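Local atomic coordinates of splicing factor U2AF 35 kDa subunit (Homo sapiens, PDB entry 1JMT), a protein that helps select the 3' splice site in pre-mRNA splicing, pairing with U2AF2 to bind RNA and recruit U2 snRNP to the branch point. Residues A5-Y10 / H99-P104; E55-C60 / G69-K74; E49-V54 / I86-R91. The protein carries 1 engineered substitution. All blocks are in the same frame, centred on the assembly; numbering follows the deposited sequence.

Overall arrangement
The fragment is the RRM-type domain of the protein, an antiparallel sheet backed by two helices. Contacts 1 and 2 lie in that sheet, their centres about 9 Å apart: 5-10 pairs with 99-104 on one flank, while L6 N reaches V71 O of contact 2 on the other, and N8 N bonds to N70 OD1. Contact 3, its centre about 12 Å from that of contact 1 and about 14 Å from that of contact 2, joins the C-terminal ends of the two helices. L88 packs on L6 and A100 of contact 1, and V54 on V73 of contact 2. The bound peptide touches contact 3 through L88, N89, N90 and R91, and contact 1 through H99.

Contact 1. Residues A5-Y10 / H99-P104; sequences ALLNIY and HAELSP
A5 and E101 face each other as an antiparallel hydrogen-bonded pair where strand 3-11 runs beside strand 96-102. A5 N donates to E101 O at 2.7 Å, with the donor tilted 16° from the carbonyl plane. The return bond from E101 N to A5 O is weak, and the same carbonyl also receives a CA-H contact from A100 CA at 3.4 Å. Two residues on, L7 N gives a straighter bond to H99 O (3.0 Å, N-H...O angle 169°). Beyond it the direct pairing stops and a water takes over, donating to L7 O and accepting from H99 N, both at 2.9 Å. The intervening amides L6 N and A100 N turn outward: L6 N bonds to V71 O on the neighbouring strand, and A100 N is taken by N89 OD1.

The side chains divide between the two faces of the sheet. L6, its CG anti to the carbonyl carbon (chi1 -57°), brings CD2 to 3.9 Å from A100 CB, on the face packed against L88 of helix 78-88. On the other face A5 CB lies against S103 CB, and both residues touch Y72. L7 and E101 cross obliquely, bringing L7 CD1 to 3.8 Å from OE1 of E101, a van der Waals contact of a methyl with a carboxylate oxygen. H99 NE2 bonds to a polar side chain of the bound peptide. The first and last strands of the RRM fold are thus joined by backbone bonds, and the water-mediated link is consistent with strand 3-11 turning aside at N8, the water keeping L7 O and H99 N each with a polar partner.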
ATOM      1  N   ALA A   5      -6.170   4.697   4.854  1.00 31.38           N
ATOM      2  CA  ALA A   5      -6.132   3.279   4.527  1.00 29.52           C
ATOM      3  C   ALA A   5      -5.833   3.094   3.049  1.00 28.06           C
ATOM      4  O   ALA A   5      -6.442   3.746   2.206  1.00 28.65           O
ATOM      5  CB  ALA A   5      -7.472   2.629   4.857  1.00 28.14           C
ATOM      6  N   LEU A   6      -4.883   2.215   2.745  1.00 26.97           N
ATOM      7  CA  LEU A   6      -4.531   1.903   1.366  1.00 27.60           C
ATOM      8  C   LEU A   6      -5.132   0.511   1.193  1.00 33.59           C
ATOM      9  O   LEU A   6      -4.628  -0.477   1.735  1.00 31.95           O
ATOM     10  CB  LEU A   6      -3.013   1.901   1.196  1.00 31.57           C
ATOM     11  CG  LEU A   6      -2.342   3.221   1.605  1.00 33.56           C
ATOM     12  CD1 LEU A   6      -0.851   3.128   1.335  1.00 37.13           C
ATOM     13  CD2 LEU A   6      -2.949   4.387   0.824  1.00 38.40           C
ATOM     14  N   LEU A   7      -6.235   0.455   0.454  1.00 29.90           N
ATOM     15  CA  LEU A   7      -6.990  -0.774   0.264  1.00 34.16           C
ATOM     16  C   LEU A   7      -6.397  -1.858  -0.621  1.00 34.83           C
ATOM     17  O   LEU A   7      -6.060  -1.628  -1.787  1.00 36.26           O
ATOM     18  CB  LEU A   7      -8.403  -0.424  -0.218  1.00 33.91           C
ATOM     19  CG  LEU A   7      -9.088   0.642   0.653  1.00 40.88           C
ATOM     20  CD1 LEU A   7     -10.435   1.015   0.063  1.00 40.47           C
ATOM     21  CD2 LEU A   7      -9.250   0.120   2.076  1.00 40.26           C
ATOM     22  N   ASN A   8      -6.278  -3.043  -0.030  1.00 31.58           N
ATOM     23  CA  ASN A   8      -5.764  -4.224  -0.698  1.00 40.26           C
ATOM     24  C   ASN A   8      -4.484  -3.953  -1.467  1.00 40.57           C
ATOM     25  O   ASN A   8      -4.242  -4.542  -2.516  1.00 43.18           O
ATOM     26  CB  ASN A   8      -6.825  -4.778  -1.649  1.00 41.02           C
ATOM     27  CG  ASN A   8      -8.056  -5.294  -0.922  1.00 42.84           C
ATOM     28  OD1 ASN A   8      -9.043  -5.656  -1.554  1.00 52.94           O
ATOM     29  ND2 ASN A   8      -8.001  -5.335   0.409  1.00 47.12           N
ATOM     30  N   ILE A   9      -3.653  -3.069  -0.940  1.00 40.75           N
ATOM     31  CA  ILE A   9      -2.413  -2.743  -1.618  1.00 41.01           C
ATOM     32  C   ILE A   9      -1.353  -3.841  -1.452  1.00 43.13           C
ATOM     33  O   ILE A   9      -0.514  -4.027  -2.328  1.00 44.31           O
ATOM     34  CB  ILE A   9      -1.865  -1.395  -1.113  1.00 38.89           C
ATOM     35  CG1 ILE A   9      -0.796  -0.879  -2.081  1.00 38.36           C
ATOM     36  CG2 ILE A   9      -1.339  -1.553   0.317  1.00 28.56           C
ATOM     37  CD1 ILE A   9      -0.423   0.569  -1.861  1.00 31.31           C
ATOM     38  N   TYR A  10      -1.406  -4.577  -0.344  1.00 41.77           N
ATOM     39  CA  TYR A  10      -0.432  -5.633  -0.102  1.00 41.49           C
ATOM     40  C   TYR A  10      -0.861  -6.957  -0.715  1.00 47.33           C
ATOM     41  O   TYR A  10      -1.740  -7.636  -0.192  1.00 45.37           O
ATOM     42  CB  TYR A  10      -0.207  -5.832   1.395  1.00 31.85           C
ATOM     43  CG  TYR A  10       0.922  -6.791   1.708  1.00 34.88           C
ATOM     44  CD1 TYR A  10       2.220  -6.532   1.272  1.00 38.27           C
ATOM     45  CD2 TYR A  10       0.695  -7.960   2.429  1.00 43.93           C
ATOM     46  CE1 TYR A  10       3.264  -7.412   1.544  1.00 44.54           C
ATOM     47  CE2 TYR A  10       1.730  -8.850   2.708  1.00 47.20           C
ATOM     48  CZ  TYR A  10       3.014  -8.569   2.262  1.00 51.09           C
ATOM     49  OH  TYR A  10       4.044  -9.443   2.537  1.00 53.28           O
ATOM     50  N   HIS A  99      -5.861   2.881  -4.002  1.00 33.59           N
ATOM     51  CA  HIS A  99      -7.212   3.209  -3.543  1.00 34.02           C
ATOM     52  C   HIS A  99      -7.026   3.686  -2.105  1.00 29.89           C
ATOM     53  O   HIS A  99      -6.982   2.877  -1.177  1.00 28.28           O
ATOM     54  CB  HIS A  99      -8.108   1.969  -3.588  1.00 34.27           C
ATOM     55  CG  HIS A  99      -8.544   1.585  -4.968  1.00 45.34           C
ATOM     56  ND1 HIS A  99      -9.646   2.145  -5.584  1.00 49.53           N
ATOM     57  CD2 HIS A  99      -8.024   0.710  -5.857  1.00 41.84           C
ATOM     58  CE1 HIS A  99      -9.783   1.625  -6.790  1.00 49.38           C
ATOM     59  NE2 HIS A  99      -8.812   0.751  -6.981  1.00 46.84           N
ATOM     60  N   ALA A 100      -6.871   4.997  -1.939  1.00 30.07           N
ATOM     61  CA  ALA A 100      -6.647   5.600  -0.632  1.00 33.02           C
ATOM     62  C   ALA A 100      -7.950   6.117  -0.052  1.00 38.08           C
ATOM     63  O   ALA A 100      -8.865   6.486  -0.786  1.00 38.41           O
ATOM     64  CB  ALA A 100      -5.644   6.724  -0.742  1.00 27.23           C
ATOM     65  N   GLU A 101      -8.015   6.181   1.272  1.00 40.84           N
ATOM     66  CA  GLU A 101      -9.236   6.602   1.932  1.00 46.94           C
ATOM     67  C   GLU A 101      -9.007   6.947   3.403  1.00 45.41           C
ATOM     68  O   GLU A 101      -8.313   6.226   4.117  1.00 44.74           O
ATOM     69  CB  GLU A 101     -10.228   5.448   1.787  1.00 51.71           C
ATOM     70  CG  GLU A 101     -11.510   5.507   2.562  1.00 62.81           C
ATOM     71  CD  GLU A 101     -12.316   4.231   2.362  1.00 67.37           C
ATOM     72  OE1 GLU A 101     -12.650   3.916   1.199  1.00 72.07           O
ATOM     73  OE2 GLU A 101     -12.604   3.537   3.358  1.00 69.66           O
ATOM     74  N   LEU A 102      -9.567   8.065   3.851  1.00 49.34           N
ATOM     75  CA  LEU A 102      -9.448   8.435   5.256  1.00 55.70           C
ATOM     76  C   LEU A 102     -10.216   7.360   6.014  1.00 58.56           C
ATOM     77  O   LEU A 102     -11.334   7.023   5.636  1.00 58.21           O
ATOM     78  CB  LEU A 102     -10.098   9.789   5.518  1.00 54.23           C
ATOM     79  CG  LEU A 102      -9.265  11.055   5.338  1.00 55.23           C
ATOM     80  CD1 LEU A 102     -10.182  12.272   5.335  1.00 60.28           C
ATOM     81  CD2 LEU A 102      -8.243  11.155   6.461  1.00 54.40           C
ATOM     82  N   SER A 103      -9.621   6.809   7.065  1.00 62.28           N
ATOM     83  CA  SER A 103     -10.299   5.773   7.833  1.00 71.50           C
ATOM     84  C   SER A 103     -10.620   6.264   9.235  1.00 78.90           C
ATOM     85  O   SER A 103      -9.742   6.334  10.099  1.00 80.03           O
ATOM     86  CB  SER A 103      -9.447   4.500   7.898  1.00 68.19           C
ATOM     87  OG  SER A 103      -8.156   4.769   8.406  1.00 75.75           O
ATOM     88  N   PRO A 104     -11.895   6.611   9.477  1.00 84.13           N
ATOM     89  CA  PRO A 104     -12.371   7.106  10.771  1.00 86.02           C
ATOM     90  C   PRO A 104     -11.733   6.367  11.944  1.00 87.24           C
ATOM     91  O   PRO A 104     -11.191   7.047  12.840  1.00 88.43           O
ATOM     92  CB  PRO A 104     -13.876   6.882  10.679  1.00 85.75           C
ATOM     93  CG  PRO A 104     -14.144   7.176   9.234  1.00 85.21           C
ATOM     94  CD  PRO A 104     -13.020   6.435   8.539  1.00 82.78           C
ATOM     95  OXT PRO A 104     -11.784   5.118  11.948  1.00 88.43           O
TER
HETATM   96  O   HOH W   1      -4.544   0.531  -2.894  1.00 34.28           O

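Contact 2. Residues E55-C60 / G69-K74; sequences EEMNVC and GNVYVK
C60 SG sits at the edge of the Y72 ring, near its plane, in a beta hairpin of the RRM fold. With SG anti to its own carbonyl carbon (chi1 -55°), C60 brings the sulfur 3.5 Å from both CD1 and CE1 of Y72, a sulfur-aromatic contact in which the line from ring centre to sulfur lies 79° off the ring normal. N70 ND2 donates a weak bond to Y72 OH; the amide's OD1 accepts from N8 N.

In this hairpin strand 68-75 lies between strands 54-59 and 3-11. N58 and Y72 are a hydrogen-bonded pair, each amide bonding to the other's carbonyl, and C60 N continues the pattern to N70 O. At the other end a classic beta bulge puts both E55 and E56 opposite K74: K74 O accepts from E55 N at 2.7 Å and, at a longer 3.2 Å, from E56 N, the latter on a lone pair. The extended K74 chain lies side by side with both glutamates. Its NZ makes a salt bridge to E55 OE2 (3.5 Å) and a long one to E56 OE2 (3.9 Å). An alanine in place of K74 would probably leave the two carboxylates without their shared positive mate.

On the face turned to helix 22-51, M57 CG lies 3.9 Å from V73 CG2, V59 meets V71 through their CG2 methyls, and V43, F40 and F39 of the helix cover this layer. At the hairpin's far end G69 CA makes a CA-H...O contact with C60 O at 3.0 Å, and a CB on this residue would run into that oxygen.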
ATOM      1  N   GLU A  55       2.939   8.368  12.812  1.00 33.81           N
ATOM      2  CA  GLU A  55       2.836   8.025  14.222  1.00 42.83           C
ATOM      3  C   GLU A  55       2.808   6.506  14.354  1.00 42.33           C
ATOM      4  O   GLU A  55       3.560   5.922  15.130  1.00 44.82           O
ATOM      5  CB  GLU A  55       1.556   8.633  14.782  1.00 43.04           C
ATOM      6  CG  GLU A  55       1.389   8.546  16.277  1.00 54.93           C
ATOM      7  CD  GLU A  55       0.334   9.516  16.760  1.00 53.13           C
ATOM      8  OE1 GLU A  55       0.546  10.735  16.591  1.00 55.92           O
ATOM      9  OE2 GLU A  55      -0.705   9.066  17.291  1.00 59.98           O
ATOM     10  N   GLU A  56       1.940   5.875  13.572  1.00 40.73           N
ATOM     11  CA  GLU A  56       1.792   4.423  13.577  1.00 40.43           C
ATOM     12  C   GLU A  56       1.462   3.935  12.177  1.00 36.01           C
ATOM     13  O   GLU A  56       0.814   4.639  11.406  1.00 31.14           O
ATOM     14  CB  GLU A  56       0.640   3.990  14.480  1.00 42.56           C
ATOM     15  CG  GLU A  56       0.853   4.142  15.957  1.00 56.40           C
ATOM     16  CD  GLU A  56      -0.372   3.696  16.722  1.00 61.55           C
ATOM     17  OE1 GLU A  56      -0.669   2.479  16.710  1.00 59.31           O
ATOM     18  OE2 GLU A  56      -1.048   4.563  17.317  1.00 70.51           O
ATOM     19  N   MET A  57       1.893   2.718  11.868  1.00 33.08           N
ATOM     20  CA  MET A  57       1.611   2.120  10.578  1.00 37.64           C
ATOM     21  C   MET A  57       1.570   0.607  10.704  1.00 34.04           C
ATOM     22  O   MET A  57       2.323   0.017  11.477  1.00 37.50           O
ATOM     23  CB  MET A  57       2.667   2.507   9.541  1.00 34.84           C
ATOM     24  CG  MET A  57       2.380   1.920   8.172  1.00 37.04           C
ATOM     25  SD  MET A  57       3.605   2.335   6.913  1.00 37.89           S
ATOM     26  CE  MET A  57       3.783   0.759   6.101  1.00 30.78           C
ATOM     27  N   ASN A  58       0.683  -0.019   9.940  1.00 34.44           N
ATOM     28  CA  ASN A  58       0.571  -1.465   9.964  1.00 30.93           C
ATOM     29  C   ASN A  58       0.083  -2.011   8.630  1.00 32.48           C
ATOM     30  O   ASN A  58      -0.727  -1.387   7.942  1.00 35.92           O
ATOM     31  CB  ASN A  58      -0.384  -1.898  11.077  1.00 34.41           C
ATOM     32  CG  ASN A  58      -0.498  -3.409  11.189  1.00 37.53           C
ATOM     33  OD1 ASN A  58       0.513  -4.124  11.197  1.00 39.54           O
ATOM     34  ND2 ASN A  58      -1.729  -3.905  11.280  1.00 36.29           N
ATOM     35  N   VAL A  59       0.608  -3.172   8.262  1.00 28.69           N
ATOM     36  CA  VAL A  59       0.222  -3.853   7.037  1.00 30.68           C
ATOM     37  C   VAL A  59      -0.623  -5.020   7.533  1.00 32.26           C
ATOM     38  O   VAL A  59      -0.148  -5.855   8.300  1.00 31.87           O
ATOM     39  CB  VAL A  59       1.449  -4.381   6.269  1.00 30.30           C
ATOM     40  CG1 VAL A  59       1.000  -5.197   5.069  1.00 25.24           C
ATOM     41  CG2 VAL A  59       2.325  -3.219   5.830  1.00 27.11           C
ATOM     42  N   CYS A  60      -1.881  -5.061   7.110  1.00 37.56           N
ATOM     43  CA  CYS A  60      -2.801  -6.100   7.553  1.00 42.33           C
ATOM     44  C   CYS A  60      -2.884  -7.316   6.654  1.00 46.09           C
ATOM     45  O   CYS A  60      -2.387  -7.328   5.528  1.00 55.37           O
ATOM     46  CB  CYS A  60      -4.219  -5.542   7.683  1.00 47.45           C
ATOM     47  SG  CYS A  60      -4.407  -4.117   8.741  1.00 54.10           S
ATOM     48  N   GLY A  69      -3.864  -7.644   1.811  1.00 42.26           N
ATOM     49  CA  GLY A  69      -3.971  -6.860   3.019  1.00 38.09           C
ATOM     50  C   GLY A  69      -4.006  -5.365   2.795  1.00 37.79           C
ATOM     51  O   GLY A  69      -3.498  -4.850   1.797  1.00 39.69           O
ATOM     52  N   ASN A  70      -4.636  -4.667   3.727  1.00 34.60           N
ATOM     53  CA  ASN A  70      -4.698  -3.225   3.661  1.00 32.47           C
ATOM     54  C   ASN A  70      -3.509  -2.685   4.427  1.00 33.32           C
ATOM     55  O   ASN A  70      -2.850  -3.400   5.195  1.00 30.40           O
ATOM     56  CB  ASN A  70      -5.951  -2.677   4.339  1.00 35.87           C
ATOM     57  CG  ASN A  70      -7.219  -3.074   3.639  1.00 38.51           C
ATOM     58  OD1 ASN A  70      -7.220  -3.374   2.447  1.00 44.42           O
ATOM     59  ND2 ASN A  70      -8.319  -3.054   4.376  1.00 28.45           N
ATOM     60  N   VAL A  71      -3.246  -1.407   4.216  1.00 28.23           N
ATOM     61  CA  VAL A  71      -2.190  -0.734   4.929  1.00 31.07           C
ATOM     62  C   VAL A  71      -2.872   0.430   5.631  1.00 28.64           C
ATOM     63  O   VAL A  71      -3.723   1.100   5.045  1.00 26.90           O
ATOM     64  CB  VAL A  71      -1.099  -0.203   3.976  1.00 30.63           C
ATOM     65  CG1 VAL A  71      -0.209   0.825   4.708  1.00 27.46           C
ATOM     66  CG2 VAL A  71      -0.253  -1.366   3.491  1.00 28.34           C
ATOM     67  N   TYR A  72      -2.536   0.636   6.898  1.00 29.98           N
ATOM     68  CA  TYR A  72      -3.089   1.753   7.644  1.00 28.25           C
ATOM     69  C   TYR A  72      -1.922   2.586   8.110  1.00 24.90           C
ATOM     70  O   TYR A  72      -0.948   2.055   8.631  1.00 28.95           O
ATOM     71  CB  TYR A  72      -3.902   1.284   8.844  1.00 29.23           C
ATOM     72  CG  TYR A  72      -5.185   0.613   8.451  1.00 37.18           C
ATOM     73  CD1 TYR A  72      -5.227  -0.755   8.208  1.00 30.72           C
ATOM     74  CD2 TYR A  72      -6.356   1.356   8.277  1.00 36.13           C
ATOM     75  CE1 TYR A  72      -6.397  -1.373   7.803  1.00 37.11           C
ATOM     76  CE2 TYR A  72      -7.536   0.745   7.867  1.00 38.30           C
ATOM     77  CZ  TYR A  72      -7.547  -0.620   7.632  1.00 36.98           C
ATOM     78  OH  TYR A  72      -8.701  -1.240   7.222  1.00 47.12           O
ATOM     79  N   VAL A  73      -2.023   3.891   7.900  1.00 31.29           N
ATOM     80  CA  VAL A  73      -0.973   4.813   8.289  1.00 33.61           C
ATOM     81  C   VAL A  73      -1.574   5.928   9.129  1.00 33.41           C
ATOM     82  O   VAL A  73      -2.464   6.641   8.677  1.00 34.43           O
ATOM     83  CB  VAL A  73      -0.306   5.440   7.050  1.00 31.97           C
ATOM     84  CG1 VAL A  73       0.848   6.347   7.473  1.00 28.06           C
ATOM     85  CG2 VAL A  73       0.162   4.347   6.112  1.00 32.33           C
ATOM     86  N   LYS A  74      -1.100   6.073  10.357  1.00 34.67           N
ATOM     87  CA  LYS A  74      -1.613   7.126  11.214  1.00 35.25           C
ATOM     88  C   LYS A  74      -0.575   8.235  11.217  1.00 35.33           C
ATOM     89  O   LYS A  74       0.528   8.064  11.744  1.00 33.24           O
ATOM     90  CB  LYS A  74      -1.845   6.607  12.641  1.00 34.78           C
ATOM     91  CG  LYS A  74      -2.517   7.629  13.566  1.00 46.74           C
ATOM     92  CD  LYS A  74      -2.672   7.075  14.971  1.00 48.89           C
ATOM     93  CE  LYS A  74      -3.506   7.994  15.845  1.00 63.15           C
ATOM     94  NZ  LYS A  74      -3.747   7.389  17.188  1.00 67.84           N
TER

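Contact 3. Residues E49-V54 / I86-R91; sequences EKYGEV and IDLNNR
Y51, at the end of helix 22-51, reaches across to D87 and L88 at the end of helix 78-88 and to R91 in the turn after it. Its CB points toward that helix, and chi1 of -56° sets CG anti to the carbonyl carbon. Farther out, CE1 packs on L88 CD2 at 3.6 Å, while CE2 on the other rim comes to 3.2 Å from D87 OD2, which lies at the ring edge near its plane. CZ is 3.7 Å from R91 NH1.

The tip carries the polar contacts. Y51 OH donates to D87 OD2 at a nominal 2.5 Å, a spacing short enough to be doubtful in detail, and the two side chains cross at about a right angle. Y51 OH also accepts from R91 NH1 at 2.8 Å, the oxygen lying in the guanidinium plane; tyrosine and arginine meet tip to tip with their planes 57° apart.

The hydroxyl would probably be held by both partners. R91 NH1 is shared with E46 OE2, which would help hold the guanidinium, and its NH2 forms a salt bridge with an acidic side chain of the bound peptide. L88 and R91 also pack on an aromatic peptide side chain. This joins the two helix ends beside the peptide site on the helical side of the domain, the arrangement characteristic of the U2AF homology motif, an RRM variant that binds peptide ligands.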
ATOM      1  N   GLU A  49       8.660  10.524   3.655  1.00 47.65           N
ATOM      2  CA  GLU A  49       9.379  11.351   2.696  1.00 49.57           C
ATOM      3  C   GLU A  49       8.495  12.388   2.002  1.00 48.13           C
ATOM      4  O   GLU A  49       8.854  13.563   1.917  1.00 48.74           O
ATOM      5  CB  GLU A  49      10.050  10.456   1.645  1.00 60.40           C
ATOM      6  CG  GLU A  49      11.544  10.690   1.469  1.00 73.91           C
ATOM      7  CD  GLU A  49      11.859  12.024   0.815  1.00 83.02           C
ATOM      8  OE1 GLU A  49      11.465  12.218  -0.357  1.00 87.81           O
ATOM      9  OE2 GLU A  49      12.500  12.875   1.471  1.00 87.65           O
ATOM     10  N   LYS A  50       7.329  11.972   1.525  1.00 45.15           N
ATOM     11  CA  LYS A  50       6.468  12.903   0.813  1.00 45.40           C
ATOM     12  C   LYS A  50       5.206  13.422   1.489  1.00 42.89           C
ATOM     13  O   LYS A  50       4.729  14.495   1.133  1.00 45.53           O
ATOM     14  CB  LYS A  50       6.098  12.313  -0.551  1.00 51.87           C
ATOM     15  CG  LYS A  50       7.303  12.140  -1.474  1.00 67.97           C
ATOM     16  CD  LYS A  50       6.885  11.795  -2.894  1.00 75.54           C
ATOM     17  CE  LYS A  50       8.087  11.511  -3.787  1.00 76.23           C
ATOM     18  NZ  LYS A  50       8.957  12.714  -3.942  1.00 80.76           N
ATOM     19  N   TYR A  51       4.663  12.701   2.462  1.00 40.36           N
ATOM     20  CA  TYR A  51       3.429  13.164   3.085  1.00 38.86           C
ATOM     21  C   TYR A  51       3.505  13.668   4.515  1.00 43.79           C
ATOM     22  O   TYR A  51       2.669  14.467   4.931  1.00 44.86           O
ATOM     23  CB  TYR A  51       2.367  12.075   2.992  1.00 35.17           C
ATOM     24  CG  TYR A  51       2.108  11.633   1.571  1.00 40.16           C
ATOM     25  CD1 TYR A  51       2.292  10.304   1.194  1.00 37.26           C
ATOM     26  CD2 TYR A  51       1.717  12.550   0.595  1.00 34.17           C
ATOM     27  CE1 TYR A  51       2.102   9.900  -0.118  1.00 39.22           C
ATOM     28  CE2 TYR A  51       1.520  12.152  -0.726  1.00 42.21           C
ATOM     29  CZ  TYR A  51       1.717  10.829  -1.075  1.00 38.23           C
ATOM     30  OH  TYR A  51       1.543  10.428  -2.381  1.00 35.06           O
ATOM     31  N   GLY A  52       4.484  13.207   5.283  1.00 43.23           N
ATOM     32  CA  GLY A  52       4.574  13.682   6.648  1.00 40.64           C
ATOM     33  C   GLY A  52       4.942  12.646   7.683  1.00 44.79           C
ATOM     34  O   GLY A  52       5.115  11.462   7.384  1.00 43.70           O
ATOM     35  N   GLU A  53       5.051  13.111   8.920  1.00 42.07           N
ATOM     36  CA  GLU A  53       5.424  12.271  10.046  1.00 41.58           C
ATOM     37  C   GLU A  53       4.413  11.176  10.360  1.00 37.95           C
ATOM     38  O   GLU A  53       3.225  11.434  10.555  1.00 36.30           O
ATOM     39  CB  GLU A  53       5.656  13.152  11.279  1.00 45.08           C
ATOM     40  CG  GLU A  53       6.052  12.404  12.535  1.00 56.68           C
ATOM     41  CD  GLU A  53       6.673  13.320  13.577  1.00 61.53           C
ATOM     42  OE1 GLU A  53       6.715  12.927  14.764  1.00 62.20           O
ATOM     43  OE2 GLU A  53       7.128  14.425  13.206  1.00 60.99           O
ATOM     44  N   VAL A  54       4.900   9.941  10.405  1.00 33.36           N
ATOM     45  CA  VAL A  54       4.040   8.809  10.706  1.00 36.13           C
ATOM     46  C   VAL A  54       4.104   8.447  12.190  1.00 37.10           C
ATOM     47  O   VAL A  54       5.177   8.245  12.754  1.00 37.50           O
ATOM     48  CB  VAL A  54       4.430   7.578   9.874  1.00 35.99           C
ATOM     49  CG1 VAL A  54       3.615   6.375  10.319  1.00 31.12           C
ATOM     50  CG2 VAL A  54       4.195   7.860   8.389  1.00 35.44           C
ATOM     51  N   ILE A  86      -5.566  12.409  -1.079  1.00 41.90           N
ATOM     52  CA  ILE A  86      -5.780  13.036  -2.376  1.00 42.48           C
ATOM     53  C   ILE A  86      -4.658  12.706  -3.362  1.00 39.53           C
ATOM     54  O   ILE A  86      -4.915  12.251  -4.480  1.00 38.88           O
ATOM     55  CB  ILE A  86      -5.891  14.571  -2.234  1.00 47.17           C
ATOM     56  CG1 ILE A  86      -7.076  14.920  -1.331  1.00 46.68           C
ATOM     57  CG2 ILE A  86      -6.070  15.213  -3.605  1.00 48.06           C
ATOM     58  CD1 ILE A  86      -7.068  16.355  -0.847  1.00 44.89           C
ATOM     59  N   ASP A  87      -3.413  12.926  -2.951  1.00 32.57           N
ATOM     60  CA  ASP A  87      -2.296  12.641  -3.843  1.00 36.57           C
ATOM     61  C   ASP A  87      -2.157  11.152  -4.151  1.00 35.57           C
ATOM     62  O   ASP A  87      -1.922  10.770  -5.300  1.00 37.78           O
ATOM     63  CB  ASP A  87      -0.980  13.169  -3.254  1.00 35.47           C
ATOM     64  CG  ASP A  87       0.178  13.047  -4.231  1.00 40.84           C
ATOM     65  OD1 ASP A  87       0.084  13.627  -5.335  1.00 42.87           O
ATOM     66  OD2 ASP A  87       1.179  12.371  -3.908  1.00 32.91           O
ATOM     67  N   LEU A  88      -2.306  10.312  -3.130  1.00 34.37           N
ATOM     68  CA  LEU A  88      -2.174   8.866  -3.316  1.00 29.07           C
ATOM     69  C   LEU A  88      -3.206   8.305  -4.279  1.00 30.57           C
ATOM     70  O   LEU A  88      -2.944   7.328  -4.985  1.00 25.81           O
ATOM     71  CB  LEU A  88      -2.267   8.142  -1.969  1.00 28.18           C
ATOM     72  CG  LEU A  88      -0.997   8.263  -1.119  1.00 30.90           C
ATOM     73  CD1 LEU A  88      -1.300   7.945   0.333  1.00 34.41           C
ATOM     74  CD2 LEU A  88       0.067   7.331  -1.673  1.00 28.67           C
ATOM     75  N   ASN A  89      -4.387   8.909  -4.306  1.00 27.89           N
ATOM     76  CA  ASN A  89      -5.410   8.436  -5.211  1.00 29.34           C
ATOM     77  C   ASN A  89      -5.083   8.790  -6.663  1.00 29.47           C
ATOM     78  O   ASN A  89      -5.763   8.339  -7.584  1.00 25.54           O
ATOM     79  CB  ASN A  89      -6.786   8.968  -4.802  1.00 31.94           C
ATOM     80  CG  ASN A  89      -7.460   8.074  -3.778  1.00 32.37           C
ATOM     81  OD1 ASN A  89      -7.493   6.859  -3.943  1.00 33.90           O
ATOM     82  ND2 ASN A  89      -8.003   8.667  -2.721  1.00 34.22           N
ATOM     83  N   ASN A  90      -4.035   9.593  -6.852  1.00 25.14           N
ATOM     84  CA  ASN A  90      -3.560   9.973  -8.181  1.00 33.46           C
ATOM     85  C   ASN A  90      -2.248   9.249  -8.509  1.00 32.72           C
ATOM     86  O   ASN A  90      -1.505   9.677  -9.397  1.00 32.64           O
ATOM     87  CB  ASN A  90      -3.315  11.486  -8.271  1.00 35.95           C
ATOM     88  CG  ASN A  90      -4.598  12.289  -8.214  1.00 40.97           C
ATOM     89  OD1 ASN A  90      -5.605  11.896  -8.794  1.00 45.09           O
ATOM     90  ND2 ASN A  90      -4.564  13.425  -7.526  1.00 41.71           N
ATOM     91  N   ARG A  91      -1.954   8.161  -7.799  1.00 29.92           N
ATOM     92  CA  ARG A  91      -0.708   7.433  -8.051  1.00 30.62           C
ATOM     93  C   ARG A  91      -0.876   5.935  -8.274  1.00 30.12           C
ATOM     94  O   ARG A  91      -1.890   5.335  -7.901  1.00 28.74           O
ATOM     95  CB  ARG A  91       0.278   7.640  -6.894  1.00 25.28           C
ATOM     96  CG  ARG A  91       0.648   9.083  -6.623  1.00 28.66           C
ATOM     97  CD  ARG A  91       1.595   9.206  -5.421  1.00 28.48           C
ATOM     98  NE  ARG A  91       2.908   8.619  -5.681  1.00 27.73           N
ATOM     99  CZ  ARG A  91       3.895   8.574  -4.794  1.00 27.35           C
ATOM    100  NH1 ARG A  91       3.724   9.078  -3.577  1.00 30.28           N
ATOM    101  NH2 ARG A  91       5.061   8.030  -5.125  1.00 30.76           N
TER